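Local coordinates for leucine-rich repeat protein (Bacteroides thetaiotaomicron, PDB 4ECN) that is of unknown function but, as an extracellular leucine-rich repeat protein with DUF4458 domains, probably binds other proteins, at residues A[433-438]-A[457-462]; A[352-357]-A[453-458]; A[439-444]-A[467-472]. All coordinates share one frame; numbering follows the deposited sequence.

Contact 1 (A[433-438]-A[457-462]); sequences LTNRIT and NSPFTY
Polar contacts between Asn435 and Ser458 and between Thr434 and Asn457 hold the entry to strand 436-440 against the loop that leaves strand 452-456. The hydroxyl OG of Ser458 donates to Asn435 OD1 over 2.6 Å, in the amide plane and on a lone pair. With chi1 at 64°, Asn435 CG sits between its own backbone N and carbonyl carbon, from where OD1 can also take the backbone N-H of Ile437 (N to OD1 3.2 Å) in an Asx turn. On the other branch of this amide, ND2 donates to Ala456 O. A backbone bond from Thr434 N to Asn457 O (3.1 Å) closes the other end, and Thr434 OG1 lies 3.2 Å from Asn457 CB while being bonded to Glu359. The OD1 of Asn457 turns to Asn500.

The apolar contact is that of Pro459 CB with Leu433 CD1, at 4.0 Å. Other carbons rest against carbonyl oxygens in van der Waals contact: Pro459 CD lies 3.2 Å from Ile437 O, Phe460 CD2 3.4 Å from the same oxygen, and Phe460 CB near Thr438 O.

An alanine in place of Asn435 would probably leave Ser458 OG and the N-H of Ile437 without their shared acceptor and the turn free to open. With each branch of its amide engaged, Asn435 has its flip settled by chemistry: the oxygen faces two donors, the nitrogen a carbonyl.

Contact 2 (A[352-357]-A[453-458]); sequences LSFGTH and IYFANS
Parallel strands 351-353 and 452-456, neighbours in a ten-strand leucine-rich repeat sheet, meet here, with Leu352 paired to Ile453 and Ser353 to Tyr454. Tyr454 N donates to Leu352 O (3.0 Å), and Phe354 N returns an almost straight bond to Tyr454 O, 2.7 Å long with 177° at the hydrogen. Leu352 and Ile453 run alongside each other in the same direction and touch through CD2 and CD1 at 3.8 Å.

Such stacking of like positions from successive strands builds the core of a leucine-rich repeat solenoid, and the phenylalanines continue it past the bridges. The rings of Phe354 and Phe455 are nearly parallel (16°), but offset so strongly that little of one covers the other; Phe354 CD2 reaches Phe455 CE1 at 3.5 Å. Ile440 packs on Phe455.

Tyr454 points to the same face of the sheet as Ser353; its CB lies 3.4 Å from Gly355 O, and its ring edge meets that of His357, CE2 to CE1 at 4.2 Å. Ala456 CB lies against the backbone of Gly355 and Thr356. Past the strand, Asn457 ND2 donates to Thr356 O (3.1 Å), an acceptor in the asparagine amide plane; Glu359 shares ND2 and Asn500 takes OD1.

Contact 3 (A[439-444]-A[467-472]); sequences FISKAI and VDWEDA
Lys442 and Asp468 join the backbones where the two segments run nearly perpendicular, their end-to-end directions 96° apart. Lys442 N donates to Asp468 O at 2.9 Å, standing above the plane of that carbonyl, and Ser441 CA adds a CA-H...O contact to the same oxygen. A water accepts from Val467 N and gives a weak bond to Ile440 O.

The side chain of Lys442 is laid over one face of the Trp469 indole. Its CG stands 3.8 Å from the centroid of the six-membered ring of Trp469, a CH-pi contact. Bends at chi3 and chi4 then fold the chain so that NZ of Lys442 lies 4.0 Å from the same centroid, 28° off the normal: a cation-pi contact. Trp469 NE1 is held by Glu481. Asp468 O also lies at the edge of the Phe439 ring, 3.4 Å from CZ, while Phe439 CE2 comes 3.4 Å from Glu470 CA. The carboxylate of Glu470 forms a salt bridge with Arg338, which also has a cation-pi contact with Phe439.

Ser441 OG accepts from Ala443 N at 3.1 Å, an ST turn, and is bonded to Asp341 as well. The arrangement is an irregular solenoid connection: strand 436-440 gives way to a 3-10 segment, and the loop joining strand 452-456 to helix 475-480 folds over it, clasped by the lysine-tryptophan pair.

Following the chain, strand 351-353 comes first, and contact 2 closes the longest loop, bringing 453-458 back beside 352-357 across 95 intervening residues that include several helices. Strand 436-440 lies within that loop and runs through the first segments of contacts 1 and 3. Contact 1 closes a short loop of 18 residues and ends on the same stretch as contact 2, sharing Asn457 and Ser458 with it. Contact 3 reaches further, to 467-472, and crosses both of the others. Together they tie strand 436-440, which pairs with 338-339, to the ten-strand sheet and to the loop before helix 475-480. Ile444 packs on Leu352 and Ile453, and Phe460 of contact 1 on Ile440 of contact 3.

Contact 1 (A[433-438]-A[457-462])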
loop_
_atom_site.group_PDB
_atom_site.type_symbol
_atom_site.label_atom_id
_atom_site.label_comp_id
_atom_site.label_asym_id
_atom_site.label_seq_id
_atom_site.Cartn_x
_atom_site.Cartn_y
_atom_site.Cartn_z
ATOM N N LEU A 433 -0.048 -0.186 -12.723
ATOM C CA LEU A 433 0.770 0.909 -12.202
ATOM C C LEU A 433 -0.030 1.864 -11.346
ATOM O O LEU A 433 -1.187 2.152 -11.655
ATOM C CB LEU A 433 1.410 1.686 -13.365
ATOM C CG LEU A 433 2.208 0.835 -14.341
ATOM C CD1 LEU A 433 2.558 1.603 -15.559
ATOM C CD2 LEU A 433 3.453 0.270 -13.693
ATOM N N THR A 434 0.615 2.374 -10.275
ATOM C CA THR A 434 0.061 3.372 -9.352
ATOM C C THR A 434 0.672 4.749 -9.649
ATOM O O THR A 434 0.243 5.767 -9.088
ATOM C CB THR A 434 0.296 2.984 -7.877
ATOM O OG1 THR A 434 1.695 2.955 -7.581
ATOM C CG2 THR A 434 -0.377 1.690 -7.480
ATOM N N ASN A 435 1.696 4.766 -10.511
ATOM C CA ASN A 435 2.459 5.959 -10.872
ATOM C C ASN A 435 3.195 5.756 -12.209
ATOM O O ASN A 435 3.381 4.603 -12.623
ATOM C CB ASN A 435 3.468 6.259 -9.752
ATOM C CG ASN A 435 4.513 5.170 -9.569
ATOM O OD1 ASN A 435 5.488 5.043 -10.331
ATOM N ND2 ASN A 435 4.334 4.365 -8.545
ATOM N N ARG A 436 3.675 6.854 -12.837
ATOM C CA ARG A 436 4.478 6.777 -14.068
ATOM C C ARG A 436 5.921 7.323 -13.785
ATOM O O ARG A 436 6.447 8.095 -14.586
ATOM C CB ARG A 436 3.818 7.511 -15.281
ATOM C CG ARG A 436 2.393 7.089 -15.724
ATOM C CD ARG A 436 2.304 5.627 -16.142
ATOM N NE ARG A 436 1.022 5.224 -16.746
ATOM C CZ ARG A 436 -0.070 4.828 -16.083
ATOM N NH1 ARG A 436 -0.105 4.865 -14.751
ATOM N NH2 ARG A 436 -1.151 4.445 -16.750
ATOM N N ILE A 437 6.548 6.901 -12.645
ATOM C CA ILE A 437 7.925 7.273 -12.263
ATOM C C ILE A 437 8.881 6.443 -13.127
ATOM O O ILE A 437 8.982 5.235 -12.933
ATOM C CB ILE A 437 8.206 7.099 -10.736
ATOM C CG1 ILE A 437 7.253 7.965 -9.869
ATOM C CG2 ILE A 437 9.676 7.407 -10.416
ATOM C CD1 ILE A 437 7.355 7.768 -8.338
ATOM N N THR A 438 9.560 7.083 -14.088
ATOM C CA THR A 438 10.426 6.403 -15.068
ATOM C C THR A 438 11.935 6.499 -14.752
ATOM O O THR A 438 12.731 5.849 -15.433
ATOM C CB THR A 438 10.183 6.962 -16.489
ATOM O OG1 THR A 438 10.118 8.401 -16.482
ATOM C CG2 THR A 438 8.917 6.386 -17.128
ATOM N N ASN A 457 4.982 -0.439 -8.083
ATOM C CA ASN A 457 4.028 -0.203 -9.168
ATOM C C ASN A 457 4.468 0.932 -10.072
ATOM O O ASN A 457 3.659 1.805 -10.410
ATOM C CB ASN A 457 2.666 0.097 -8.587
ATOM C CG ASN A 457 2.315 -0.751 -7.403
ATOM O OD1 ASN A 457 2.128 -1.963 -7.514
ATOM N ND2 ASN A 457 2.247 -0.123 -6.242
ATOM N N SER A 458 5.770 0.900 -10.458
ATOM C CA SER A 458 6.441 1.874 -11.327
ATOM C C SER A 458 6.850 1.249 -12.668
ATOM O O SER A 458 7.174 0.048 -12.732
ATOM C CB SER A 458 7.673 2.449 -10.635
ATOM O OG SER A 458 7.318 3.341 -9.587
ATOM N N PRO A 459 6.883 2.054 -13.759
ATOM C CA PRO A 459 7.247 1.484 -15.064
ATOM C C PRO A 459 8.741 1.589 -15.407
ATOM O O PRO A 459 9.079 1.342 -16.555
ATOM C CB PRO A 459 6.431 2.338 -16.029
ATOM C CG PRO A 459 6.397 3.693 -15.385
ATOM C CD PRO A 459 6.491 3.477 -13.890
ATOM N N PHE A 460 9.635 1.947 -14.467
ATOM C CA PHE A 460 11.058 2.096 -14.812
ATOM C C PHE A 460 11.738 0.757 -15.139
ATOM O O PHE A 460 11.260 -0.311 -14.747
ATOM C CB PHE A 460 11.869 2.809 -13.700
ATOM C CG PHE A 460 11.614 2.415 -12.261
ATOM C CD1 PHE A 460 11.704 1.083 -11.855
ATOM C CD2 PHE A 460 11.365 3.385 -11.292
ATOM C CE1 PHE A 460 11.470 0.723 -10.525
ATOM C CE2 PHE A 460 11.145 3.023 -9.960
ATOM C CZ PHE A 460 11.206 1.694 -9.584
ATOM N N THR A 461 12.864 0.847 -15.859
ATOM C CA THR A 461 13.731 -0.271 -16.251
ATOM C C THR A 461 14.852 -0.362 -15.180
ATOM O O THR A 461 15.070 0.616 -14.472
ATOM C CB THR A 461 14.225 -0.093 -17.702
ATOM O OG1 THR A 461 14.895 1.152 -17.840
ATOM C CG2 THR A 461 13.085 -0.144 -18.712
ATOM N N TYR A 462 15.523 -1.521 -15.017
ATOM C CA TYR A 462 16.475 -1.746 -13.912
ATOM C C TYR A 462 17.711 -0.806 -13.942
ATOM O O TYR A 462 18.346 -0.589 -12.902
ATOM C CB TYR A 462 16.951 -3.212 -13.900
ATOM C CG TYR A 462 18.062 -3.551 -14.873
ATOM C CD1 TYR A 462 17.780 -3.969 -16.172
ATOM C CD2 TYR A 462 19.395 -3.518 -14.475
ATOM C CE1 TYR A 462 18.802 -4.305 -17.064
ATOM C CE2 TYR A 462 20.424 -3.847 -15.356
ATOM C CZ TYR A 462 20.125 -4.237 -16.651
ATOM O OH TYR A 462 21.168 -4.546 -17.496
#

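Contact 2 (A[352-357]-A[453-458])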
loop_
_atom_site.group_PDB
_atom_site.type_symbol
_atom_site.label_atom_id
_atom_site.label_comp_id
_atom_site.label_asym_id
_atom_site.label_seq_id
_atom_site.Cartn_x
_atom_site.Cartn_y
_atom_site.Cartn_z
ATOM N N LEU A 352 11.811 6.750 3.015
ATOM C CA LEU A 352 11.559 7.260 1.666
ATOM C C LEU A 352 10.760 6.242 0.902
ATOM O O LEU A 352 11.143 5.076 0.844
ATOM C CB LEU A 352 12.886 7.583 0.956
ATOM C CG LEU A 352 12.815 8.027 -0.497
ATOM C CD1 LEU A 352 11.998 9.306 -0.652
ATOM C CD2 LEU A 352 14.204 8.209 -1.056
ATOM N N SER A 353 9.647 6.681 0.320
ATOM C CA SER A 353 8.698 5.796 -0.324
ATOM C C SER A 353 8.089 6.421 -1.624
ATOM O O SER A 353 7.533 7.521 -1.589
ATOM C CB SER A 353 7.612 5.491 0.694
ATOM O OG SER A 353 6.599 4.676 0.147
ATOM N N PHE A 354 8.216 5.707 -2.765
ATOM C CA PHE A 354 7.720 6.101 -4.096
ATOM C C PHE A 354 6.512 5.260 -4.536
ATOM O O PHE A 354 5.858 5.552 -5.547
ATOM C CB PHE A 354 8.844 5.953 -5.130
ATOM C CG PHE A 354 10.058 6.791 -4.815
ATOM C CD1 PHE A 354 10.065 8.163 -5.069
ATOM C CD2 PHE A 354 11.200 6.212 -4.282
ATOM C CE1 PHE A 354 11.191 8.939 -4.783
ATOM C CE2 PHE A 354 12.344 6.984 -4.029
ATOM C CZ PHE A 354 12.329 8.344 -4.277
ATOM N N GLY A 355 6.245 4.217 -3.771
ATOM C CA GLY A 355 5.153 3.283 -4.004
ATOM C C GLY A 355 5.082 2.270 -2.891
ATOM O O GLY A 355 6.009 2.198 -2.083
ATOM N N THR A 356 4.002 1.464 -2.852
ATOM C CA THR A 356 3.736 0.471 -1.793
ATOM C C THR A 356 2.837 -0.630 -2.325
ATOM O O THR A 356 2.019 -0.394 -3.211
ATOM C CB THR A 356 3.095 1.213 -0.612
ATOM O OG1 THR A 356 4.135 1.853 0.108
ATOM C CG2 THR A 356 2.376 0.353 0.321
ATOM N N HIS A 357 2.987 -1.834 -1.780
ATOM C CA HIS A 357 2.149 -2.973 -2.137
ATOM C C HIS A 357 0.688 -2.740 -1.701
ATOM O O HIS A 357 -0.225 -3.341 -2.264
ATOM C CB HIS A 357 2.706 -4.264 -1.508
ATOM C CG HIS A 357 2.847 -4.201 -0.029
ATOM N ND1 HIS A 357 3.993 -3.715 0.557
ATOM C CD2 HIS A 357 1.968 -4.545 0.939
ATOM C CE1 HIS A 357 3.774 -3.767 1.864
ATOM N NE2 HIS A 357 2.576 -4.278 2.138
ATOM N N ILE A 453 13.450 2.169 2.278
ATOM C CA ILE A 453 13.188 2.708 0.936
ATOM C C ILE A 453 12.168 1.760 0.242
ATOM O O ILE A 453 12.369 0.548 0.206
ATOM C CB ILE A 453 14.467 2.978 0.082
ATOM C CG1 ILE A 453 14.148 3.842 -1.144
ATOM C CG2 ILE A 453 15.251 1.722 -0.294
ATOM C CD1 ILE A 453 15.324 4.602 -1.690
ATOM N N TYR A 454 11.048 2.331 -0.237
ATOM C CA TYR A 454 9.976 1.599 -0.904
ATOM C C TYR A 454 9.734 2.139 -2.316
ATOM O O TYR A 454 9.536 3.341 -2.516
ATOM C CB TYR A 454 8.662 1.673 -0.090
ATOM C CG TYR A 454 8.429 0.605 0.968
ATOM C CD1 TYR A 454 9.329 0.416 2.008
ATOM C CD2 TYR A 454 7.224 -0.087 1.031
ATOM C CE1 TYR A 454 9.095 -0.526 3.012
ATOM C CE2 TYR A 454 6.977 -1.029 2.033
ATOM C CZ TYR A 454 7.906 -1.227 3.037
ATOM O OH TYR A 454 7.684 -2.170 4.018
ATOM N N PHE A 455 9.815 1.226 -3.297
ATOM C CA PHE A 455 9.512 1.400 -4.718
ATOM C C PHE A 455 8.481 0.418 -5.093
ATOM O O PHE A 455 8.662 -0.765 -4.802
ATOM C CB PHE A 455 10.734 1.203 -5.608
ATOM C CG PHE A 455 11.986 1.963 -5.289
ATOM C CD1 PHE A 455 12.217 3.212 -5.850
ATOM C CD2 PHE A 455 12.995 1.378 -4.537
ATOM C CE1 PHE A 455 13.407 3.893 -5.606
ATOM C CE2 PHE A 455 14.186 2.049 -4.302
ATOM C CZ PHE A 455 14.381 3.309 -4.829
ATOM N N ALA A 456 7.403 0.843 -5.733
ATOM C CA ALA A 456 6.399 -0.123 -6.160
ATOM C C ALA A 456 5.510 0.457 -7.231
ATOM O O ALA A 456 5.329 1.673 -7.300
ATOM C CB ALA A 456 5.559 -0.597 -4.981
ATOM N N ASN A 457 4.982 -0.439 -8.083
ATOM C CA ASN A 457 4.028 -0.203 -9.168
ATOM C C ASN A 457 4.468 0.932 -10.072
ATOM O O ASN A 457 3.659 1.805 -10.410
ATOM C CB ASN A 457 2.666 0.097 -8.587
ATOM C CG ASN A 457 2.315 -0.751 -7.403
ATOM O OD1 ASN A 457 2.128 -1.963 -7.514
ATOM N ND2 ASN A 457 2.247 -0.123 -6.242
ATOM N N SER A 458 5.770 0.900 -10.458
ATOM C CA SER A 458 6.441 1.874 -11.327
ATOM C C SER A 458 6.850 1.249 -12.668
ATOM O O SER A 458 7.174 0.048 -12.732
ATOM C CB SER A 458 7.673 2.449 -10.635
ATOM O OG SER A 458 7.318 3.341 -9.587
#

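Contact 3 (A[439-444]-A[467-472])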
loop_
_atom_site.group_PDB
_atom_site.type_symbol
_atom_site.label_atom_id
_atom_site.label_comp_id
_atom_site.label_asym_id
_atom_site.label_seq_id
_atom_site.Cartn_x
_atom_site.Cartn_y
_atom_site.Cartn_z
ATOM N N PHE A 439 12.326 7.249 -13.708
ATOM C CA PHE A 439 13.740 7.437 -13.375
ATOM C C PHE A 439 13.943 7.785 -11.898
ATOM O O PHE A 439 13.186 8.579 -11.332
ATOM C CB PHE A 439 14.332 8.577 -14.257
ATOM C CG PHE A 439 15.831 8.731 -14.163
ATOM C CD1 PHE A 439 16.672 7.999 -14.992
ATOM C CD2 PHE A 439 16.401 9.568 -13.213
ATOM C CE1 PHE A 439 18.057 8.101 -14.870
ATOM C CE2 PHE A 439 17.790 9.654 -13.078
ATOM C CZ PHE A 439 18.608 8.935 -13.917
ATOM N N ILE A 440 15.018 7.240 -11.302
ATOM C CA ILE A 440 15.420 7.538 -9.924
ATOM C C ILE A 440 16.878 8.007 -9.927
ATOM O O ILE A 440 17.753 7.193 -10.214
ATOM C CB ILE A 440 15.227 6.341 -8.941
ATOM C CG1 ILE A 440 13.876 5.592 -9.084
ATOM C CG2 ILE A 440 15.524 6.764 -7.493
ATOM C CD1 ILE A 440 12.640 6.280 -8.578
ATOM N N SER A 441 17.140 9.299 -9.602
ATOM C CA SER A 441 18.486 9.903 -9.486
ATOM C C SER A 441 19.432 9.071 -8.605
ATOM O O SER A 441 18.969 8.511 -7.615
ATOM C CB SER A 441 18.376 11.304 -8.886
ATOM O OG SER A 441 19.656 11.819 -8.564
ATOM N N LYS A 442 20.747 9.038 -8.902
ATOM C CA LYS A 442 21.669 8.284 -8.027
ATOM C C LYS A 442 21.991 9.099 -6.709
ATOM O O LYS A 442 22.662 8.559 -5.819
ATOM C CB LYS A 442 22.970 7.852 -8.744
ATOM C CG LYS A 442 23.885 8.965 -9.242
ATOM C CD LYS A 442 25.082 8.419 -10.049
ATOM C CE LYS A 442 26.244 7.856 -9.252
ATOM N NZ LYS A 442 27.104 8.923 -8.685
ATOM N N ALA A 443 21.430 10.340 -6.555
ATOM C CA ALA A 443 21.575 11.174 -5.361
ATOM C C ALA A 443 21.059 10.451 -4.085
ATOM O O ALA A 443 21.363 10.873 -2.970
ATOM C CB ALA A 443 20.830 12.477 -5.554
ATOM N N ILE A 444 20.312 9.344 -4.256
ATOM C CA ILE A 444 19.794 8.482 -3.189
ATOM C C ILE A 444 21.004 7.999 -2.316
ATOM O O ILE A 444 20.846 7.818 -1.109
ATOM C CB ILE A 444 18.968 7.306 -3.849
ATOM C CG1 ILE A 444 17.716 7.827 -4.574
ATOM C CG2 ILE A 444 18.586 6.182 -2.910
ATOM C CD1 ILE A 444 16.756 8.692 -3.726
ATOM N N VAL A 467 21.205 4.800 -10.836
ATOM C CA VAL A 467 22.407 4.451 -11.588
ATOM C C VAL A 467 23.119 5.746 -12.082
ATOM O O VAL A 467 24.356 5.782 -12.144
ATOM C CB VAL A 467 22.020 3.510 -12.760
ATOM C CG1 VAL A 467 23.179 3.256 -13.720
ATOM C CG2 VAL A 467 21.464 2.195 -12.243
ATOM N N ASP A 468 22.340 6.798 -12.417
ATOM C CA ASP A 468 22.877 8.056 -12.965
ATOM C C ASP A 468 22.245 9.314 -12.390
ATOM O O ASP A 468 21.219 9.237 -11.709
ATOM C CB ASP A 468 22.647 8.091 -14.487
ATOM C CG ASP A 468 23.462 7.059 -15.217
ATOM O OD1 ASP A 468 24.704 7.207 -15.252
ATOM O OD2 ASP A 468 22.865 6.066 -15.699
ATOM N N TRP A 469 22.847 10.481 -12.696
ATOM C CA TRP A 469 22.256 11.758 -12.355
ATOM C C TRP A 469 21.024 11.968 -13.218
ATOM O O TRP A 469 21.029 11.583 -14.401
ATOM C CB TRP A 469 23.229 12.939 -12.534
ATOM C CG TRP A 469 24.553 12.859 -11.833
ATOM C CD1 TRP A 469 25.781 13.034 -12.398
ATOM C CD2 TRP A 469 24.782 12.670 -10.430
ATOM N NE1 TRP A 469 26.762 12.970 -11.435
ATOM C CE2 TRP A 469 26.181 12.729 -10.222
ATOM C CE3 TRP A 469 23.943 12.461 -9.326
ATOM C CZ2 TRP A 469 26.759 12.544 -8.966
ATOM C CZ3 TRP A 469 24.519 12.267 -8.081
ATOM C CH2 TRP A 469 25.911 12.292 -7.912
ATOM N N GLU A 470 19.975 12.584 -12.652
ATOM C CA GLU A 470 18.766 12.890 -13.411
ATOM C C GLU A 470 19.107 13.981 -14.446
ATOM O O GLU A 470 18.547 13.973 -15.538
ATOM C CB GLU A 470 17.637 13.286 -12.464
ATOM C CG GLU A 470 16.304 13.580 -13.124
ATOM C CD GLU A 470 16.126 14.988 -13.662
ATOM O OE1 GLU A 470 16.725 15.938 -13.101
ATOM O OE2 GLU A 470 15.339 15.138 -14.625
ATOM N N ASP A 471 20.052 14.880 -14.107
ATOM C CA ASP A 471 20.618 15.934 -14.966
ATOM C C ASP A 471 22.017 16.246 -14.429
ATOM O O ASP A 471 22.161 16.853 -13.365
ATOM C CB ASP A 471 19.720 17.191 -15.072
ATOM C CG ASP A 471 20.265 18.366 -15.884
ATOM O OD1 ASP A 471 21.398 18.260 -16.419
ATOM O OD2 ASP A 471 19.571 19.402 -15.963
ATOM N N ALA A 472 23.043 15.805 -15.173
ATOM C CA ALA A 472 24.449 15.980 -14.807
ATOM C C ALA A 472 24.856 17.461 -14.690
ATOM O O ALA A 472 25.882 17.752 -14.066
ATOM C CB ALA A 472 25.336 15.294 -15.828
HETATM O O HOH W 1 19.546 5.913 -12.730
#